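Local coordinates for protein nicotinate-nucleotide--dimethylbenzimidazole phosphoribosyltransferase (Thermus thermophilus HB8, PDB 1WX1) that probably catalyses the transfer of phosphoribose from nicotinate mononucleotide to 5,6-dimethylbenzimidazole, giving alpha-ribazole 5'-phosphate for cobalamin biosynthesis, at residues L44-V50 / A155-G161; L125-P129 / R207-R211. All coordinates share one frame; numbering follows the deposited sequence.

Contact 1 of 2, residues L44-V50 / A155-G161; sequences LGRGAVV and ATLLAAG
Ala48 and Ala159 sit in the tightly paired part of this contact, where strands 47-50 and 157-161 run parallel with their axes 4.5 Å apart. Ala159 N donates to Ala48 O at 2.9 Å, lying in the carbonyl plane, and Val50 N in turn bonds Ala159 O. The next bond runs from Gly161 N to Val50 O at 2.8 Å, the donor standing above that carbonyl's plane. On one face Ala48 CB meets Ala155 CB at 3.5 Å, and helices 133-152 and 228-242 pack over Val50 and Leu158. On the other, Val49 CG2, anti to its own amide nitrogen, comes within 3.7 Å of Ala159 O, under helix 306-321.

Toward residues 44-46 the chain leaves the regular strand and is partly open to solvent, yet its hydrogen bonds stay short. Here the hydroxyl of Thr156 supplements the backbone bonds: Thr156 OG1 accepts from Gly45 N at 2.9 Å and donates to Arg46 O at 2.8 Å. Its own amide also bonds Arg46 O, nearly in line with the carbonyl, so two donors grip one oxygen. Leu44 lays only CD2 against Thr156 O, while exposed Arg46 carries its guanidinium away to Asp93.

Flanked by strand 94-100 and covered by helices on both faces, the pair forms the centre of a parallel, Rossmann-like alpha/beta sheet.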
ATOM      1  N   LEU A  44       9.276  10.211 -10.004  1.00 21.36           N
ATOM      2  CA  LEU A  44       9.076  10.762  -8.674  1.00 20.49           C
ATOM      3  C   LEU A  44      10.266  10.406  -7.804  1.00 21.48           C
ATOM      4  O   LEU A  44      10.980   9.440  -8.068  1.00 21.98           O
ATOM      5  CB  LEU A  44       7.801  10.203  -8.042  1.00 19.39           C
ATOM      6  CG  LEU A  44       6.472  10.676  -8.634  1.00 20.93           C
ATOM      7  CD1 LEU A  44       5.323   9.950  -7.933  1.00 20.64           C
ATOM      8  CD2 LEU A  44       6.334  12.184  -8.461  1.00 21.01           C
ATOM      9  N   GLY A  45      10.482  11.196  -6.764  1.00 19.81           N
ATOM     10  CA  GLY A  45      11.590  10.920  -5.876  1.00 19.71           C
ATOM     11  C   GLY A  45      11.225  11.272  -4.453  1.00 18.63           C
ATOM     12  O   GLY A  45      10.236  10.777  -3.906  1.00 17.26           O
ATOM     13  N   ARG A  46      12.035  12.137  -3.860  1.00 18.12           N
ATOM     14  CA  ARG A  46      11.834  12.591  -2.492  1.00 18.18           C
ATOM     15  C   ARG A  46      10.436  13.161  -2.293  1.00 16.37           C
ATOM     16  O   ARG A  46       9.943  13.924  -3.121  1.00 17.47           O
ATOM     17  CB  ARG A  46      12.857  13.679  -2.168  1.00 21.80           C
ATOM     18  CG  ARG A  46      12.748  14.260  -0.769  1.00 22.52           C
ATOM     19  CD  ARG A  46      13.248  13.276   0.261  1.00 20.77           C
ATOM     20  NE  ARG A  46      13.516  13.922   1.543  1.00 22.70           N
ATOM     21  CZ  ARG A  46      13.816  13.258   2.655  1.00 21.11           C
ATOM     22  NH1 ARG A  46      13.881  11.935   2.633  1.00 18.54           N
ATOM     23  NH2 ARG A  46      14.041  13.912   3.786  1.00 19.25           N
ATOM     24  N   GLY A  47       9.800  12.798  -1.189  1.00 15.88           N
ATOM     25  CA  GLY A  47       8.480  13.329  -0.913  1.00 15.81           C
ATOM     26  C   GLY A  47       8.575  14.177   0.339  1.00 15.11           C
ATOM     27  O   GLY A  47       9.628  14.220   0.982  1.00 14.01           O
ATOM     28  N   ALA A  48       7.500  14.878   0.675  1.00 10.97           N
ATOM     29  CA  ALA A  48       7.476  15.678   1.891  1.00 13.82           C
ATOM     30  C   ALA A  48       6.065  15.735   2.461  1.00 13.72           C
ATOM     31  O   ALA A  48       5.081  15.665   1.723  1.00 15.05           O
ATOM     32  CB  ALA A  48       7.989  17.109   1.620  1.00 13.25           C
ATOM     33  N   VAL A  49       5.977  15.818   3.783  1.00 13.72           N
ATOM     34  CA  VAL A  49       4.695  15.950   4.453  1.00 14.12           C
ATOM     35  C   VAL A  49       4.841  17.121   5.417  1.00 14.21           C
ATOM     36  O   VAL A  49       5.847  17.236   6.126  1.00 13.60           O
ATOM     37  CB  VAL A  49       4.287  14.661   5.245  1.00 13.89           C
ATOM     38  CG1 VAL A  49       5.316  14.336   6.330  1.00 14.72           C
ATOM     39  CG2 VAL A  49       2.912  14.862   5.890  1.00 12.52           C
ATOM     40  N   VAL A  50       3.865  18.022   5.394  1.00 13.99           N
ATOM     41  CA  VAL A  50       3.870  19.156   6.300  1.00 13.31           C
ATOM     42  C   VAL A  50       2.736  18.887   7.274  1.00 13.20           C
ATOM     43  O   VAL A  50       1.569  18.808   6.880  1.00 12.89           O
ATOM     44  CB  VAL A  50       3.614  20.490   5.571  1.00 13.62           C
ATOM     45  CG1 VAL A  50       3.547  21.632   6.590  1.00 15.08           C
ATOM     46  CG2 VAL A  50       4.734  20.751   4.563  1.00 15.79           C
ATOM     47  N   ALA A 155      10.953  18.520  -2.556  1.00 16.93           N
ATOM     48  CA  ALA A 155       9.805  17.618  -2.572  1.00 18.60           C
ATOM     49  C   ALA A 155       9.270  17.446  -3.999  1.00 17.32           C
ATOM     50  O   ALA A 155       9.101  18.427  -4.725  1.00 18.61           O
ATOM     51  CB  ALA A 155       8.704  18.156  -1.660  1.00 16.63           C
ATOM     52  N   THR A 156       9.018  16.199  -4.398  1.00 17.98           N
ATOM     53  CA  THR A 156       8.481  15.910  -5.730  1.00 18.81           C
ATOM     54  C   THR A 156       7.016  15.482  -5.625  1.00 18.99           C
ATOM     55  O   THR A 156       6.324  15.312  -6.628  1.00 19.08           O
ATOM     56  CB  THR A 156       9.288  14.817  -6.442  1.00 18.53           C
ATOM     57  OG1 THR A 156       9.135  13.578  -5.748  1.00 18.59           O
ATOM     58  CG2 THR A 156      10.771  15.197  -6.478  1.00 19.76           C
ATOM     59  N   LEU A 157       6.564  15.277  -4.396  1.00 19.78           N
ATOM     60  CA  LEU A 157       5.168  14.951  -4.114  1.00 20.29           C
ATOM     61  C   LEU A 157       4.951  15.500  -2.718  1.00 19.10           C
ATOM     62  O   LEU A 157       5.856  15.462  -1.883  1.00 16.41           O
ATOM     63  CB  LEU A 157       4.878  13.448  -4.191  1.00 24.46           C
ATOM     64  CG  LEU A 157       5.615  12.380  -3.397  1.00 26.33           C
ATOM     65  CD1 LEU A 157       4.815  11.091  -3.494  1.00 30.03           C
ATOM     66  CD2 LEU A 157       7.020  12.181  -3.943  1.00 27.38           C
ATOM     67  N   LEU A 158       3.755  16.016  -2.471  1.00 17.10           N
ATOM     68  CA  LEU A 158       3.458  16.663  -1.204  1.00 17.03           C
ATOM     69  C   LEU A 158       2.211  16.159  -0.497  1.00 16.16           C
ATOM     70  O   LEU A 158       1.166  15.957  -1.113  1.00 17.80           O
ATOM     71  CB  LEU A 158       3.326  18.165  -1.463  1.00 14.88           C
ATOM     72  CG  LEU A 158       3.070  19.107  -0.292  1.00 18.29           C
ATOM     73  CD1 LEU A 158       4.279  19.101   0.638  1.00 18.08           C
ATOM     74  CD2 LEU A 158       2.800  20.508  -0.831  1.00 18.14           C
ATOM     75  N   ALA A 159       2.333  15.955   0.808  1.00 15.23           N
ATOM     76  CA  ALA A 159       1.210  15.508   1.615  1.00 15.00           C
ATOM     77  C   ALA A 159       1.069  16.465   2.787  1.00 16.26           C
ATOM     78  O   ALA A 159       2.005  17.198   3.115  1.00 14.21           O
ATOM     79  CB  ALA A 159       1.457  14.095   2.125  1.00 15.21           C
ATOM     80  N   ALA A 160      -0.107  16.478   3.403  1.00 16.04           N
ATOM     81  CA  ALA A 160      -0.329  17.322   4.563  1.00 15.11           C
ATOM     82  C   ALA A 160      -0.699  16.386   5.701  1.00 14.69           C
ATOM     83  O   ALA A 160      -1.244  15.299   5.475  1.00 13.60           O
ATOM     84  CB  ALA A 160      -1.462  18.321   4.307  1.00 16.68           C
ATOM     85  N   GLY A 161      -0.370  16.802   6.917  1.00 12.89           N
ATOM     86  CA  GLY A 161      -0.689  16.020   8.095  1.00 12.88           C
ATOM     87  C   GLY A 161      -1.350  16.948   9.100  1.00 13.80           C
ATOM     88  O   GLY A 161      -1.197  18.173   9.014  1.00 14.90           O
TER

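Contact 2 of 2, residues L125-P129 / R207-R211. With NA (sodium ion), chain C.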
ATOM      1  N   LEU A 125     -15.868  26.338  18.870  1.00 18.76           N
ATOM      2  CA  LEU A 125     -16.721  26.427  17.683  1.00 19.14           C
ATOM      3  C   LEU A 125     -18.199  26.123  17.936  1.00 18.01           C
ATOM      4  O   LEU A 125     -19.057  26.469  17.122  1.00 17.63           O
ATOM      5  CB  LEU A 125     -16.181  25.495  16.583  1.00 18.49           C
ATOM      6  CG  LEU A 125     -16.271  23.982  16.807  1.00 17.46           C
ATOM      7  CD1 LEU A 125     -17.632  23.477  16.340  1.00 15.76           C
ATOM      8  CD2 LEU A 125     -15.168  23.281  16.018  1.00 14.66           C
ATOM      9  N   ALA A 126     -18.501  25.469  19.053  1.00 18.72           N
ATOM     10  CA  ALA A 126     -19.885  25.145  19.375  1.00 18.38           C
ATOM     11  C   ALA A 126     -20.613  26.331  19.999  1.00 19.21           C
ATOM     12  O   ALA A 126     -21.847  26.343  20.070  1.00 19.54           O
ATOM     13  CB  ALA A 126     -19.941  23.949  20.330  1.00 18.61           C
ATOM     14  N   GLN A 127     -19.853  27.330  20.437  1.00 17.79           N
ATOM     15  CA  GLN A 127     -20.438  28.492  21.103  1.00 18.95           C
ATOM     16  C   GLN A 127     -20.266  29.809  20.354  1.00 19.17           C
ATOM     17  O   GLN A 127     -20.870  30.815  20.722  1.00 18.95           O
ATOM     18  CB  GLN A 127     -19.838  28.632  22.505  1.00 18.31           C
ATOM     19  CG  GLN A 127     -19.919  27.356  23.338  1.00 19.76           C
ATOM     20  CD  GLN A 127     -21.347  26.944  23.649  1.00 21.60           C
ATOM     21  OE1 GLN A 127     -22.279  27.743  23.533  1.00 20.74           O
ATOM     22  NE2 GLN A 127     -21.527  25.693  24.035  1.00 21.59           N
ATOM     23  N   GLY A 128     -19.436  29.809  19.317  1.00 17.87           N
ATOM     24  CA  GLY A 128     -19.213  31.028  18.559  1.00 18.11           C
ATOM     25  C   GLY A 128     -18.163  30.798  17.490  1.00 18.10           C
ATOM     26  O   GLY A 128     -17.656  29.685  17.368  1.00 16.86           O
ATOM     27  N   PRO A 129     -17.813  31.825  16.700  1.00 19.50           N
ATOM     28  CA  PRO A 129     -16.802  31.658  15.649  1.00 19.06           C
ATOM     29  C   PRO A 129     -15.480  31.144  16.208  1.00 18.98           C
ATOM     30  O   PRO A 129     -14.989  31.632  17.228  1.00 17.13           O
ATOM     31  CB  PRO A 129     -16.681  33.061  15.056  1.00 20.35           C
ATOM     32  CG  PRO A 129     -17.062  33.952  16.205  1.00 23.71           C
ATOM     33  CD  PRO A 129     -18.237  33.230  16.804  1.00 20.38           C
ATOM     34  N   ARG A 207     -24.546  23.365  16.051  1.00 24.10           N
ATOM     35  CA  ARG A 207     -24.484  24.735  16.550  1.00 25.20           C
ATOM     36  C   ARG A 207     -23.669  25.606  15.605  1.00 23.93           C
ATOM     37  O   ARG A 207     -24.070  26.720  15.269  1.00 24.08           O
ATOM     38  CB  ARG A 207     -23.848  24.769  17.943  1.00 27.24           C
ATOM     39  CG  ARG A 207     -24.483  23.821  18.941  1.00 34.41           C
ATOM     40  CD  ARG A 207     -25.421  24.517  19.900  1.00 37.88           C
ATOM     41  NE  ARG A 207     -24.701  25.363  20.846  1.00 43.05           N
ATOM     42  CZ  ARG A 207     -25.255  25.917  21.919  1.00 44.77           C
ATOM     43  NH1 ARG A 207     -26.538  25.711  22.183  1.00 46.33           N
ATOM     44  NH2 ARG A 207     -24.531  26.684  22.721  1.00 46.73           N
ATOM     45  N   ALA A 208     -22.519  25.095  15.181  1.00 21.89           N
ATOM     46  CA  ALA A 208     -21.644  25.836  14.280  1.00 21.48           C
ATOM     47  C   ALA A 208     -22.335  26.147  12.957  1.00 21.75           C
ATOM     48  O   ALA A 208     -22.263  27.269  12.458  1.00 22.04           O
ATOM     49  CB  ALA A 208     -20.361  25.039  14.030  1.00 19.12           C
ATOM     50  N   LEU A 209     -23.004  25.150  12.390  1.00 23.19           N
ATOM     51  CA  LEU A 209     -23.698  25.331  11.120  1.00 23.80           C
ATOM     52  C   LEU A 209     -24.777  26.399  11.254  1.00 24.47           C
ATOM     53  O   LEU A 209     -24.976  27.211  10.355  1.00 23.59           O
ATOM     54  CB  LEU A 209     -24.322  24.009  10.663  1.00 24.86           C
ATOM     55  CG  LEU A 209     -23.338  22.881  10.325  1.00 26.43           C
ATOM     56  CD1 LEU A 209     -24.107  21.612  10.004  1.00 25.65           C
ATOM     57  CD2 LEU A 209     -22.463  23.291   9.142  1.00 26.88           C
ATOM     58  N   ALA A 210     -25.459  26.401  12.394  1.00 25.57           N
ATOM     59  CA  ALA A 210     -26.520  27.370  12.650  1.00 27.12           C
ATOM     60  C   ALA A 210     -26.038  28.817  12.566  1.00 27.22           C
ATOM     61  O   ALA A 210     -26.831  29.722  12.308  1.00 27.14           O
ATOM     62  CB  ALA A 210     -27.149  27.107  14.016  1.00 26.34           C
ATOM     63  N   ARG A 211     -24.745  29.049  12.776  1.00 25.31           N
ATOM     64  CA  ARG A 211     -24.233  30.413  12.712  1.00 25.76           C
ATOM     65  C   ARG A 211     -23.994  30.883  11.278  1.00 26.94           C
ATOM     66  O   ARG A 211     -23.824  32.073  11.031  1.00 27.73           O
ATOM     67  CB  ARG A 211     -22.931  30.549  13.513  1.00 24.61           C
ATOM     68  CG  ARG A 211     -23.089  30.390  15.026  1.00 22.90           C
ATOM     69  CD  ARG A 211     -21.855  30.926  15.760  1.00 22.32           C
ATOM     70  NE  ARG A 211     -20.626  30.244  15.354  1.00 21.14           N
ATOM     71  CZ  ARG A 211     -20.281  29.018  15.739  1.00 22.35           C
ATOM     72  NH1 ARG A 211     -21.068  28.328  16.556  1.00 16.35           N
ATOM     73  NH2 ARG A 211     -19.154  28.469  15.292  1.00 20.93           N
TER
HETATM   74 NA    NA C1001     -21.025  32.344  22.656  1.00 26.01          NA
HETATM   75  O   HOH W   1     -23.205  29.001  18.656  1.00 27.79           O
HETATM   76  O   HOH W   2     -23.614  32.556  21.740  1.00 32.89           O
HETATM   77  O   HOH W   3     -20.590  34.157  20.696  1.00 32.95           O
HETATM   78  O   HOH W   4     -18.409  32.045  23.050  1.00 28.91           O
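A helix-to-loop contact is made here: residues 207-211, a segment lying on helix 195-210, hold the loop 125-129 that leads toward helix 133-152, mainly through arginines bonded to backbone carbonyls. Arg211 approaches end-on, NH1 and NH2 both donating to Leu125 O at 2.8 and 2.7 Å. The bonds are bent, with N-H...O angles of 134° and 138°, as expected when one acceptor sits between two nitrogens. Flat against one guanidinium face lies the Gly128 peptide, its carbon offset toward the rim, while Ala208 O stands over the centre of the opposite face. A bend at chi3 turns the head of Arg211 into this slot, and Glu224 takes NE in a salt bridge that helps fix its rotation. Were Arg211 shortened to an alanine, Leu125 O would probably lose both donors and Glu224 this salt bridge, leaving the loop less firmly held beside Leu125.

Arg207 works from the next carbonyl. Its NE points at Ala126 O over 3.1 Å along a nearly straight path (166°), with the oxygen in the guanidinium plane. At the same edge NH2 makes a weak bond to Gln127 OE1, the amide plane being steeply inclined to the guanidinium; Gln127 NE2 goes to Glu61. Between the arginines a water accepts from Arg211 NH1 and donates weakly to Ala126 O.

Alongside these bonds, Ala208 CB touches Leu125 CD1 at 3.9 Å, forming a small apolar patch. A sodium ion is bound by Gln127 O at 2.5 Å and by three waters at 2.7 to 2.8 Å.

Contact 1 and contact 2 lie on opposite sides of the chain's centre, their own centres 34 Å apart and their nearest atoms about 16 Å apart, without touching. Contact 1 is close to the middle of the fold, about 11 Å between centres, whereas contact 2 is about 24 Å out. Their segments alternate along the sequence, and helix 133-152 connects them: it follows the loop of 125-129 and leads into 155-161, packing on Ala48 and Leu158 on the way. The Gly161 end of contact 1 comes about 6 Å from the side chain of Glu304, the predicted proton acceptor; contact 2, with its sodium, is remote from that site.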